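Local coordinates for epimerase family protein SDR39U1 (Homo sapiens, PDB 4B4O) that probably acts as an NADP-dependent oxidoreductase of the short-chain dehydrogenase/reductase family, binding NADPH on a Rossmann-type domain, at residues L105-A110 against Q152-S157; V214-A219 against Q265-R270; G181-G186 against A223-F228; S157-G162 against Q188-I193. The protein carries 3 engineered substitutions. One frame throughout, in Å; residues are numbered along the deposited sequence.

In the fold
Contacts 1 and 4 lie in the core and share Ser-157: both use strand 151-161, which pairs with strand 102-108 in contact 1 and with strand 192-194 in contact 4. Their chemistry is parallel main-chain hydrogen bonding, with the nicotinamide end of NADPH against the strands' C-terminal parts, beside Val-106, Ser-157 and Val-160. Contact 2 is also buried, but there strand 213-217, a further neighbour of strand 151-161, meets an irregular loop through one asparagine bond and aliphatic packing. Contact 3 lies nearer the surface, its centre about 20 Å from that of the chain, and pins a turn to a helix N-terminus. It reaches contact 4 through Gln-188 and the stacked rings of Phe-228 and Phe-190.

Contact 1: L105-A110 against Q152-S157; sequences LVTGVA and QVVVRS. With NDP (NADPH dihydro-nicotinamide-adenine-dinucleotide phosphate), chain I.
The nicotinamide ring of NADPH meets Ser-157 at C5N, which lies 3.5 Å from Ser-157 CB, while Thr-107 O approaches the ring at C6N, 3.3 Å away. Val-106 CG1 touches the adjoining ribose at O4D. The other flat group, the guanidinium of Arg-156, lies beyond the opposite face of the sheet: its NE forms a salt bridge with Glu-140, NH1 bonds to Tyr-112, and the ring of Tyr-111 makes a cation-pi contact with it.

Between these two groups run strands 102-108 and 151-161, parallel neighbours in the Rossmann sheet. Leu-105 N gives to Val-153 O, and Leu-105 O receives Val-155 N at 2.8 Å, nearly along the C=O axis. Thr-107 continues the pattern, its N giving to Val-155 O and its O taking Ser-157 N at 2.9 Å, with a nearly straight N-H...O angle of 174°. Val-109 N then closes on Ser-157 O as the first strand runs out.

Thr-107 and Arg-156 run alongside each other in the same direction, with Thr-107 OG1 3.4 Å from Arg-156 CG. OG1 sits between the backbone N and the carbonyl carbon (chi1 69°), and it too is bonded to Glu-140 OE2. Glu-140 OE2 thus serves both hydroxyl and arginine, surroundings that would be expected to keep Glu-140 ionised, while the cofactor side offers the ring Ser-157 CB and OG and the backbone oxygen of Thr-107.

Contact 2: V214-A219 against Q265-R270; sequences VLNGVA and QKVIPR. Engineered in segment 265-270: Arg-270 (natural residue Gln).
Strand 213-217 breaks off in an inverse gamma turn centred on Gly-217, closed by a weak bond from Val-218 N to Asn-216 O. Facing it, the irregular segment 265-270 makes a second inverse gamma turn at Pro-269, the N-cap residue of helix 270-274. The nearest CA atoms are those of Asn-216 and Pro-269, 4.9 Å apart.

Asn-216 carries the polar link. With CG anti to its carbonyl carbon (chi1 -78°), the side chain reaches across and ND2 donates to Ile-268 O at 2.9 Å. The acceptor lies in the amide plane, although the donor stands above the plane of the Ile-268 carbonyl. OD1 is taken by the hydroxyl of Tyr-112, so both ends of the amide are engaged and its rotation is fixed. Here the last strand of the Rossmann sheet in chain order is joined to the C-terminal DUF1731 region of the protein.

Val-267 crosses the amide obliquely, its CG1 3.4 Å from Asn-216 CG. Val-218, two residues after Asn-216, enters through CG2, which is wedged between its own backbone N and carbonyl carbon and meets both Val-267 CG1 and Pro-269 CB at 4.0 Å. The proline ring also leans on the main chain, with its CB 3.6 Å from Asn-216 O.

Contact 3: G181-G186 against A223-F228; sequences GPIGSG and ATNAEF
Asn-225 and Gly-186 form the close-fitting half of this contact. The Asn-225 side chain leaves its helix with CG anti to the backbone N (chi1 172°) and brings OD1 to Ile-183 N, a 2.8 Å bond with an N-H...O angle of 166°. The donor stands above the plane of the side-chain carbonyl. On the amide's other branch, ND2 lies 3.4 Å from Ile-183 CD1, where the isoleucine chain crosses the asparagine at about a right angle. Pro-182 adds its CA near OD1. Gly-186 completes the grip: its O accepts from Ala-226 N at 2.7 Å, on a lone pair in the carbonyl plane, while Ala-226 CB rests against the same oxygen.

These bonds meet the first turn of helix 225-236, where amides have no carbonyl of an earlier turn to bond to. Thr-224 is the N-cap, its OG1 accepting from Glu-227 N at 3.2 Å, so the side-chain oxygen of Thr-224 and the main-chain oxygen of Gly-186 satisfy two successive amides. The positive end of the helix dipole would be expected to strengthen both.

Away from the helix the contact loosens. Ile-183 to Gly-186 form a type II' beta turn in which Gly-184 holds a positive phi, and the closing bond from Gly-186 N to Ile-183 O is weak. Ser-185, at the tip, is exposed and turns its hydroxyl back to His-187 N. On the inner side of the helix, by contrast, Phe-228 stacks on Phe-190.

Contact 4: S157-G162 against Q188-I193; sequences SGVVLG and QFFPWI. With NDP (NADPH dihydro-nicotinamide-adenine-dinucleotide phosphate), chain I.
A beta-alpha-beta crossover of the Rossmann fold brings these segments together: strand 151-161 leads through helix 166-176 to strand 192-194, which returns parallel beside it. The touching parts run 87° apart end to end, yet two parallel bridges form, Val-159 with Trp-192 and Val-160 with Ile-193. Val-159 N donates to Pro-191 O at 3.0 Å, and Val-159 O receives Ile-193 N. Leu-161 N then bonds Ile-193 O at 2.8 Å, nearly along the C=O axis.

On the cofactor side Val-160, an experimentally established NADP binding residue, turns CG2 (anti to its carbonyl carbon) to the carboxamide, 3.3 Å from C7N of NADPH. Gly-158 O lies 3.2 Å from C4N, the carbon that carries the hydride in nicotinamide chemistry. The same oxygen takes the proton of Ser-157 OG in the carbonyl plane, on a lone pair, at 2.8 Å, which ties the serine to the backbone beside the reactive end of the ring.

The other side is apolar, Val-159 and Leu-161 packing against Phe-190. Leu-161 CD1 comes to the edge of the Phe-190 ring, 4.2 Å from Phe-190 CE2, and also touches Trp-192 CB at 3.9 Å, the leucine and tryptophan side chains crossing at about a right angle. Trp-192 CG stands between backbone N and carbonyl carbon (chi1 66°), with Phe-190 O at the ring edge in its plane and NE1 bonded to Ser-221 OG.

Helix 284-293 packs on Leu-161 and Trp-192, helix 195-207 on Val-160 and Ile-193, and helix 166-176 on Val-159 and Leu-161; beside them, Gly-158 bonds to Gly-217 of strand 213-217.

Contact 1: L105-A110 against Q152-S157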
# COMPACT_ATOMS: atom_id res chain seq x y z
N LEU A 105 -0.19 3.02 9.86
CA LEU A 105 -0.48 1.74 9.20
C LEU A 105 -0.81 1.96 7.75
O LEU A 105 -1.41 2.98 7.40
CB LEU A 105 -1.67 1.05 9.86
CG LEU A 105 -1.99 -0.34 9.34
CD1 LEU A 105 -0.79 -1.27 9.47
CD2 LEU A 105 -3.17 -0.91 10.10
N VAL A 106 -0.38 1.03 6.90
CA VAL A 106 -0.77 1.05 5.50
C VAL A 106 -1.81 -0.03 5.31
O VAL A 106 -1.57 -1.19 5.65
CB VAL A 106 0.41 0.80 4.52
CG1 VAL A 106 -0.09 0.50 3.12
CG2 VAL A 106 1.35 2.00 4.47
N THR A 107 -2.97 0.36 4.80
CA THR A 107 -3.96 -0.62 4.35
C THR A 107 -4.31 -0.29 2.89
O THR A 107 -3.43 0.16 2.14
CB THR A 107 -5.17 -0.67 5.30
OG1 THR A 107 -5.92 0.54 5.21
CG2 THR A 107 -4.70 -0.85 6.74
N GLY A 108 -5.55 -0.52 2.47
CA GLY A 108 -5.86 -0.45 1.05
C GLY A 108 -7.18 0.19 0.69
O GLY A 108 -8.10 0.27 1.48
N VAL A 109 -7.26 0.64 -0.55
CA VAL A 109 -8.49 1.24 -1.06
C VAL A 109 -9.59 0.21 -1.26
O VAL A 109 -10.74 0.56 -1.53
CB VAL A 109 -8.27 2.01 -2.39
CG1 VAL A 109 -7.37 3.22 -2.17
CG2 VAL A 109 -7.76 1.08 -3.46
N ALA A 110 -9.25 -1.07 -1.13
CA ALA A 110 -10.24 -2.14 -1.13
C ALA A 110 -11.38 -1.90 -0.12
O ALA A 110 -12.45 -2.51 -0.23
CB ALA A 110 -9.56 -3.46 -0.83
N GLN A 152 -2.12 8.72 15.61
CA GLN A 152 -2.46 7.56 14.78
C GLN A 152 -2.84 7.96 13.37
O GLN A 152 -3.66 8.87 13.16
CB GLN A 152 -3.59 6.74 15.40
CG GLN A 152 -3.27 6.23 16.79
CD GLN A 152 -4.24 5.23 17.34
OE1 GLN A 152 -4.43 4.13 16.80
NE2 GLN A 152 -4.81 5.58 18.46
N VAL A 153 -2.24 7.28 12.39
CA VAL A 153 -2.53 7.54 10.99
C VAL A 153 -2.73 6.20 10.28
O VAL A 153 -2.03 5.23 10.54
CB VAL A 153 -1.41 8.33 10.28
CG1 VAL A 153 -1.77 8.55 8.82
CG2 VAL A 153 -1.18 9.67 10.95
N VAL A 154 -3.71 6.14 9.38
CA VAL A 154 -3.87 4.99 8.52
C VAL A 154 -3.87 5.51 7.10
O VAL A 154 -4.67 6.36 6.76
CB VAL A 154 -5.17 4.22 8.80
CG1 VAL A 154 -5.40 3.19 7.71
CG2 VAL A 154 -5.13 3.56 10.16
N VAL A 155 -2.97 5.00 6.28
CA VAL A 155 -2.91 5.35 4.86
C VAL A 155 -3.48 4.20 4.04
O VAL A 155 -2.89 3.12 3.95
CB VAL A 155 -1.46 5.69 4.43
CG1 VAL A 155 -1.41 6.18 2.99
CG2 VAL A 155 -0.86 6.75 5.36
N ARG A 156 -4.65 4.41 3.46
CA ARG A 156 -5.25 3.43 2.57
C ARG A 156 -4.66 3.65 1.18
O ARG A 156 -4.95 4.65 0.51
CB ARG A 156 -6.77 3.60 2.52
CG ARG A 156 -7.48 3.16 3.79
CD ARG A 156 -8.89 3.72 3.87
NE ARG A 156 -9.55 3.34 5.12
CZ ARG A 156 -10.73 3.79 5.52
NH1 ARG A 156 -11.41 4.66 4.78
NH2 ARG A 156 -11.24 3.37 6.66
N SER A 157 -3.86 2.70 0.72
CA SER A 157 -3.10 2.87 -0.51
C SER A 157 -3.78 2.29 -1.74
O SER A 157 -4.43 1.23 -1.68
CB SER A 157 -1.73 2.21 -0.36
OG SER A 157 -0.93 2.41 -1.51
PA NDP I . 5.87 -6.62 0.15
O1A NDP I . 5.29 -8.04 -0.08
O2A NDP I . 7.02 -6.09 -0.73
O5B NDP I . 6.49 -6.45 1.65
C5B NDP I . 5.87 -7.21 2.68
C4B NDP I . 6.89 -7.44 3.77
O4B NDP I . 6.20 -8.00 4.88
C3B NDP I . 7.98 -8.43 3.32
O3B NDP I . 9.24 -7.79 3.00
C2B NDP I . 8.15 -9.36 4.52
O2B NDP I . 9.22 -8.95 5.36
C1B NDP I . 6.89 -9.16 5.31
N9A NDP I . 6.06 -10.34 5.05
C8A NDP I . 5.76 -10.99 3.88
N7A NDP I . 4.96 -12.11 4.17
C5A NDP I . 4.78 -12.13 5.52
C6A NDP I . 4.08 -12.97 6.50
N6A NDP I . 3.34 -14.03 6.13
N1A NDP I . 4.17 -12.64 7.81
C2A NDP I . 4.91 -11.56 8.20
N3A NDP I . 5.56 -10.73 7.36
C4A NDP I . 5.51 -10.97 6.07
O3 NDP I . 4.53 -5.71 0.09
PN NDP I . 4.53 -4.14 -0.27
O1N NDP I . 5.83 -3.52 0.22
O2N NDP I . 4.18 -3.96 -1.72
O5D NDP I . 3.25 -3.59 0.61
C5D NDP I . 3.42 -3.67 2.04
C4D NDP I . 2.10 -3.60 2.78
O4D NDP I . 1.34 -2.61 2.09
C3D NDP I . 1.26 -4.89 2.73
O3D NDP I . 0.59 -5.11 4.01
C2D NDP I . 0.28 -4.65 1.57
O2D NDP I . -1.04 -5.19 1.69
C1D NDP I . 0.10 -3.16 1.63
N1N NDP I . -0.31 -2.57 0.34
C2N NDP I . 0.44 -2.71 -0.76
C3N NDP I . 0.05 -2.15 -1.96
C7N NDP I . 0.91 -2.33 -3.15
O7N NDP I . 2.08 -2.68 -2.96
N7N NDP I . 0.45 -2.11 -4.38
C4N NDP I . -1.19 -1.32 -2.06
C5N NDP I . -1.91 -1.22 -0.80
C6N NDP I . -1.44 -1.84 0.34
P2B NDP I . 10.24 -10.10 5.97
O1X NDP I . 9.49 -10.76 7.11
O2X NDP I . 10.58 -11.09 4.82
O3X NDP I . 11.35 -9.12 6.43

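Contact 2: V214-A219 against Q265-R270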
# COMPACT_ATOMS: atom_id res chain seq x y z
N VAL A 214 -7.38 8.86 8.81
CA VAL A 214 -7.31 8.15 7.54
C VAL A 214 -6.89 9.09 6.42
O VAL A 214 -7.44 10.18 6.29
CB VAL A 214 -8.64 7.54 7.13
CG1 VAL A 214 -8.50 6.98 5.73
CG2 VAL A 214 -9.06 6.47 8.11
N LEU A 215 -5.91 8.64 5.64
CA LEU A 215 -5.43 9.34 4.45
C LEU A 215 -5.45 8.38 3.26
O LEU A 215 -5.02 7.24 3.36
CB LEU A 215 -3.99 9.82 4.66
CG LEU A 215 -3.67 10.75 5.83
CD1 LEU A 215 -2.18 10.97 5.94
CD2 LEU A 215 -4.45 12.04 5.68
N ASN A 216 -5.96 8.85 2.13
CA ASN A 216 -6.01 8.00 0.94
C ASN A 216 -4.70 8.13 0.21
O ASN A 216 -4.34 9.22 -0.24
CB ASN A 216 -7.18 8.37 0.01
CG ASN A 216 -8.51 7.83 0.50
OD1 ASN A 216 -8.57 6.78 1.15
ND2 ASN A 216 -9.58 8.56 0.20
N GLY A 217 -3.97 7.03 0.15
CA GLY A 217 -2.67 6.99 -0.53
C GLY A 217 -2.79 6.77 -2.03
O GLY A 217 -2.41 5.71 -2.55
N VAL A 218 -3.38 7.76 -2.70
CA VAL A 218 -3.61 7.73 -4.14
C VAL A 218 -3.23 9.06 -4.75
O VAL A 218 -3.30 10.10 -4.08
CB VAL A 218 -5.07 7.39 -4.49
CG1 VAL A 218 -5.37 6.00 -3.96
CG2 VAL A 218 -6.06 8.41 -3.95
N ALA A 219 -2.76 9.02 -6.00
CA ALA A 219 -2.47 10.24 -6.74
C ALA A 219 -3.82 10.87 -7.02
O ALA A 219 -4.81 10.15 -7.14
CB ALA A 219 -1.75 9.95 -8.05
N GLN A 265 -12.36 1.52 -7.74
CA GLN A 265 -12.97 2.56 -6.92
C GLN A 265 -12.41 3.89 -7.38
O GLN A 265 -11.18 4.03 -7.52
CB GLN A 265 -12.55 2.44 -5.44
CG GLN A 265 -12.59 1.08 -4.78
CD GLN A 265 -11.42 0.17 -5.10
OE1 GLN A 265 -10.51 0.53 -5.84
NE2 GLN A 265 -11.44 -1.03 -4.51
N LYS A 266 -13.26 4.89 -7.54
CA LYS A 266 -12.76 6.25 -7.75
C LYS A 266 -12.47 6.86 -6.38
O LYS A 266 -13.38 7.10 -5.59
CB LYS A 266 -13.78 7.06 -8.54
CG LYS A 266 -13.56 8.56 -8.62
CD LYS A 266 -12.22 8.98 -9.23
CE LYS A 266 -12.15 10.50 -9.50
NZ LYS A 266 -13.39 11.21 -10.02
N VAL A 267 -11.20 7.08 -6.07
CA VAL A 267 -10.82 7.52 -4.74
C VAL A 267 -10.15 8.89 -4.82
O VAL A 267 -9.13 9.05 -5.48
CB VAL A 267 -9.90 6.49 -4.02
CG1 VAL A 267 -9.57 6.98 -2.61
CG2 VAL A 267 -10.58 5.12 -3.93
N ILE A 268 -10.69 9.84 -4.05
CA ILE A 268 -10.08 11.16 -3.88
C ILE A 268 -9.25 11.25 -2.59
O ILE A 268 -9.69 10.85 -1.52
CB ILE A 268 -11.16 12.23 -3.86
CG1 ILE A 268 -11.95 12.16 -5.16
CG2 ILE A 268 -10.54 13.59 -3.63
CD1 ILE A 268 -13.29 12.89 -5.09
N PRO A 269 -8.04 11.80 -2.70
CA PRO A 269 -7.19 12.01 -1.54
C PRO A 269 -7.44 13.38 -0.94
O PRO A 269 -6.56 14.24 -0.96
CB PRO A 269 -5.79 11.92 -2.14
CG PRO A 269 -5.93 12.47 -3.51
CD PRO A 269 -7.37 12.26 -3.93
N ARG A 270 -8.64 13.57 -0.41
CA ARG A 270 -9.04 14.88 0.12
C ARG A 270 -8.24 15.23 1.37
O ARG A 270 -7.58 16.26 1.43
CB ARG A 270 -10.54 14.95 0.43
CG ARG A 270 -10.99 16.36 0.70
CD ARG A 270 -12.47 16.66 0.79
NE ARG A 270 -13.30 15.60 0.27
CZ ARG A 270 -13.63 15.46 -1.03
NH1 ARG A 270 -13.16 16.26 -1.98
NH2 ARG A 270 -14.44 14.47 -1.39

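Contact 3: G181-G186 against A223-F228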
# COMPACT_ATOMS: atom_id res chain seq x y z
N GLY A 181 -1.87 -4.37 -22.31
CA GLY A 181 -3.18 -3.92 -22.72
C GLY A 181 -4.17 -3.83 -21.58
O GLY A 181 -3.83 -4.08 -20.41
N PRO A 182 -5.43 -3.48 -21.90
CA PRO A 182 -6.45 -3.36 -20.86
C PRO A 182 -6.83 -4.67 -20.22
O PRO A 182 -6.79 -5.71 -20.87
CB PRO A 182 -7.64 -2.76 -21.61
CG PRO A 182 -7.41 -3.11 -23.02
CD PRO A 182 -5.93 -3.04 -23.21
N ILE A 183 -7.18 -4.61 -18.94
CA ILE A 183 -7.70 -5.74 -18.18
C ILE A 183 -9.22 -5.68 -18.16
O ILE A 183 -9.79 -4.73 -17.64
CB ILE A 183 -7.20 -5.73 -16.73
CG1 ILE A 183 -5.67 -5.62 -16.69
CG2 ILE A 183 -7.67 -6.96 -16.00
CD1 ILE A 183 -5.14 -5.38 -15.29
N GLY A 184 -9.90 -6.68 -18.72
CA GLY A 184 -11.36 -6.67 -18.78
C GLY A 184 -11.89 -5.64 -19.78
O GLY A 184 -11.38 -5.53 -20.89
N SER A 185 -12.88 -4.86 -19.37
CA SER A 185 -13.40 -3.78 -20.20
C SER A 185 -12.42 -2.61 -20.29
O SER A 185 -12.42 -1.88 -21.27
CB SER A 185 -14.71 -3.24 -19.64
OG SER A 185 -14.52 -2.61 -18.37
N GLY A 186 -11.60 -2.44 -19.26
CA GLY A 186 -10.68 -1.32 -19.17
C GLY A 186 -11.33 -0.08 -18.61
O GLY A 186 -10.66 0.91 -18.31
N ALA A 223 -7.49 8.12 -13.51
CA ALA A 223 -7.15 7.11 -14.48
C ALA A 223 -8.15 5.97 -14.42
O ALA A 223 -8.58 5.56 -13.34
CB ALA A 223 -5.74 6.58 -14.25
N THR A 224 -8.52 5.47 -15.60
CA THR A 224 -9.16 4.16 -15.74
C THR A 224 -8.05 3.17 -16.11
O THR A 224 -6.96 3.57 -16.50
CB THR A 224 -10.23 4.14 -16.85
OG1 THR A 224 -9.60 4.41 -18.11
CG2 THR A 224 -11.33 5.15 -16.57
N ASN A 225 -8.34 1.88 -15.99
CA ASN A 225 -7.40 0.86 -16.42
C ASN A 225 -7.01 0.97 -17.91
O ASN A 225 -5.86 0.76 -18.25
CB ASN A 225 -7.94 -0.54 -16.12
CG ASN A 225 -7.10 -1.65 -16.71
OD1 ASN A 225 -7.22 -1.97 -17.90
ND2 ASN A 225 -6.23 -2.24 -15.89
N ALA A 226 -7.98 1.28 -18.78
CA ALA A 226 -7.70 1.51 -20.21
C ALA A 226 -6.71 2.64 -20.37
O ALA A 226 -5.74 2.53 -21.13
CB ALA A 226 -8.95 1.82 -21.00
N GLU A 227 -6.92 3.73 -19.63
CA GLU A 227 -5.99 4.89 -19.70
C GLU A 227 -4.58 4.53 -19.18
O GLU A 227 -3.58 4.93 -19.75
CB GLU A 227 -6.56 6.13 -18.97
CG GLU A 227 -5.61 7.34 -18.87
CD GLU A 227 -6.11 8.44 -17.90
OE1 GLU A 227 -7.36 8.53 -17.73
OE2 GLU A 227 -5.27 9.19 -17.30
N PHE A 228 -4.52 3.73 -18.12
CA PHE A 228 -3.24 3.21 -17.64
C PHE A 228 -2.46 2.41 -18.71
O PHE A 228 -1.27 2.62 -18.90
CB PHE A 228 -3.44 2.32 -16.39
CG PHE A 228 -2.24 1.50 -16.05
CD1 PHE A 228 -1.16 2.09 -15.44
CD2 PHE A 228 -2.17 0.17 -16.41
CE1 PHE A 228 -0.03 1.36 -15.15
CE2 PHE A 228 -1.02 -0.57 -16.15
CZ PHE A 228 0.05 0.03 -15.51

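Contact 4: S157-G162 against Q188-I193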
# COMPACT_ATOMS: atom_id res chain seq x y z
N SER A 157 -3.86 2.70 0.72
CA SER A 157 -3.10 2.87 -0.51
C SER A 157 -3.78 2.29 -1.74
O SER A 157 -4.43 1.23 -1.68
CB SER A 157 -1.73 2.21 -0.36
OG SER A 157 -0.93 2.41 -1.51
N GLY A 158 -3.60 2.96 -2.86
CA GLY A 158 -3.91 2.38 -4.17
C GLY A 158 -2.74 1.55 -4.65
O GLY A 158 -1.88 1.18 -3.86
N VAL A 159 -2.74 1.21 -5.93
CA VAL A 159 -1.71 0.37 -6.52
C VAL A 159 -0.44 1.19 -6.57
O VAL A 159 -0.43 2.30 -7.11
CB VAL A 159 -2.07 -0.04 -7.95
CG1 VAL A 159 -1.26 -1.29 -8.36
CG2 VAL A 159 -3.58 -0.32 -8.00
N VAL A 160 0.63 0.64 -5.99
CA VAL A 160 1.87 1.37 -5.81
C VAL A 160 2.75 1.06 -7.00
O VAL A 160 3.18 -0.07 -7.18
CB VAL A 160 2.57 0.95 -4.52
CG1 VAL A 160 3.76 1.87 -4.31
CG2 VAL A 160 1.59 0.90 -3.34
N LEU A 161 2.97 2.07 -7.85
CA LEU A 161 3.72 1.87 -9.08
C LEU A 161 5.18 2.33 -8.88
O LEU A 161 5.42 3.45 -8.45
CB LEU A 161 3.06 2.63 -10.23
CG LEU A 161 1.54 2.44 -10.43
CD1 LEU A 161 0.97 3.29 -11.56
CD2 LEU A 161 1.19 0.97 -10.62
N GLY A 162 6.13 1.46 -9.18
CA GLY A 162 7.52 1.81 -9.02
C GLY A 162 8.47 0.81 -9.63
O GLY A 162 8.09 -0.36 -9.90
N GLN A 188 -12.82 0.27 -15.74
CA GLN A 188 -12.74 0.35 -14.29
C GLN A 188 -11.71 1.39 -13.80
O GLN A 188 -10.69 1.62 -14.44
CB GLN A 188 -12.44 -1.02 -13.69
CG GLN A 188 -11.04 -1.58 -13.94
CD GLN A 188 -10.89 -2.31 -15.26
OE1 GLN A 188 -11.64 -2.09 -16.23
NE2 GLN A 188 -9.88 -3.17 -15.32
N PHE A 189 -12.02 2.04 -12.69
CA PHE A 189 -11.11 3.00 -12.12
C PHE A 189 -9.83 2.31 -11.67
O PHE A 189 -9.83 1.15 -11.20
CB PHE A 189 -11.75 3.76 -10.95
CG PHE A 189 -12.87 4.67 -11.36
CD1 PHE A 189 -12.63 5.80 -12.14
CD2 PHE A 189 -14.17 4.40 -10.96
CE1 PHE A 189 -13.66 6.64 -12.52
CE2 PHE A 189 -15.20 5.23 -11.35
CZ PHE A 189 -14.95 6.36 -12.12
N PHE A 190 -8.72 3.02 -11.84
CA PHE A 190 -7.41 2.53 -11.51
C PHE A 190 -6.79 3.46 -10.46
O PHE A 190 -6.09 4.41 -10.81
CB PHE A 190 -6.58 2.49 -12.79
CG PHE A 190 -5.27 1.78 -12.65
CD1 PHE A 190 -5.23 0.40 -12.59
CD2 PHE A 190 -4.09 2.49 -12.62
CE1 PHE A 190 -4.03 -0.27 -12.45
CE2 PHE A 190 -2.87 1.83 -12.50
CZ PHE A 190 -2.84 0.45 -12.42
N PRO A 191 -7.10 3.23 -9.16
CA PRO A 191 -6.47 4.02 -8.10
C PRO A 191 -5.00 3.62 -7.99
O PRO A 191 -4.71 2.44 -7.80
CB PRO A 191 -7.23 3.62 -6.83
CG PRO A 191 -7.76 2.27 -7.11
CD PRO A 191 -7.98 2.18 -8.60
N TRP A 192 -4.11 4.60 -8.11
CA TRP A 192 -2.70 4.31 -8.14
C TRP A 192 -1.95 5.39 -7.42
O TRP A 192 -2.49 6.48 -7.20
CB TRP A 192 -2.24 4.23 -9.59
CG TRP A 192 -2.35 5.56 -10.28
CD1 TRP A 192 -3.43 6.07 -10.95
CD2 TRP A 192 -1.33 6.61 -10.33
NE1 TRP A 192 -3.16 7.32 -11.41
CE2 TRP A 192 -1.92 7.71 -11.06
CE3 TRP A 192 -0.03 6.74 -9.83
CZ2 TRP A 192 -1.24 8.88 -11.29
CZ3 TRP A 192 0.65 7.93 -10.07
CH2 TRP A 192 0.05 8.98 -10.79
N ILE A 193 -0.70 5.10 -7.07
CA ILE A 193 0.21 6.11 -6.53
C ILE A 193 1.64 5.71 -6.88
O ILE A 193 1.97 4.53 -6.95
CB ILE A 193 0.07 6.24 -4.99
CG1 ILE A 193 0.84 7.46 -4.47
CG2 ILE A 193 0.54 4.97 -4.26
CD1 ILE A 193 0.50 7.80 -3.03
PA NDP I . 5.87 -6.62 0.15
O1A NDP I . 5.29 -8.04 -0.08
O2A NDP I . 7.02 -6.09 -0.73
O5B NDP I . 6.49 -6.45 1.65
C5B NDP I . 5.87 -7.21 2.68
C4B NDP I . 6.89 -7.44 3.77
O4B NDP I . 6.20 -8.00 4.88
C3B NDP I . 7.98 -8.43 3.32
O3B NDP I . 9.24 -7.79 3.00
C2B NDP I . 8.15 -9.36 4.52
O2B NDP I . 9.22 -8.95 5.36
C1B NDP I . 6.89 -9.16 5.31
N9A NDP I . 6.06 -10.34 5.05
C8A NDP I . 5.76 -10.99 3.88
N7A NDP I . 4.96 -12.11 4.17
C5A NDP I . 4.78 -12.13 5.52
C6A NDP I . 4.08 -12.97 6.50
N6A NDP I . 3.34 -14.03 6.13
N1A NDP I . 4.17 -12.64 7.81
C2A NDP I . 4.91 -11.56 8.20
N3A NDP I . 5.56 -10.73 7.36
C4A NDP I . 5.51 -10.97 6.07
O3 NDP I . 4.53 -5.71 0.09
PN NDP I . 4.53 -4.14 -0.27
O1N NDP I . 5.83 -3.52 0.22
O2N NDP I . 4.18 -3.96 -1.72
O5D NDP I . 3.25 -3.59 0.61
C5D NDP I . 3.42 -3.67 2.04
C4D NDP I . 2.10 -3.60 2.78
O4D NDP I . 1.34 -2.61 2.09
C3D NDP I . 1.26 -4.89 2.73
O3D NDP I . 0.59 -5.11 4.01
C2D NDP I . 0.28 -4.65 1.57
O2D NDP I . -1.04 -5.19 1.69
C1D NDP I . 0.10 -3.16 1.63
N1N NDP I . -0.31 -2.57 0.34
C2N NDP I . 0.44 -2.71 -0.76
C3N NDP I . 0.05 -2.15 -1.96
C7N NDP I . 0.91 -2.33 -3.15
O7N NDP I . 2.08 -2.68 -2.96
N7N NDP I . 0.45 -2.11 -4.38
C4N NDP I . -1.19 -1.32 -2.06
C5N NDP I . -1.91 -1.22 -0.80
C6N NDP I . -1.44 -1.84 0.34
P2B NDP I . 10.24 -10.10 5.97
O1X NDP I . 9.49 -10.76 7.11
O2X NDP I . 10.58 -11.09 4.82
O3X NDP I . 11.35 -9.12 6.43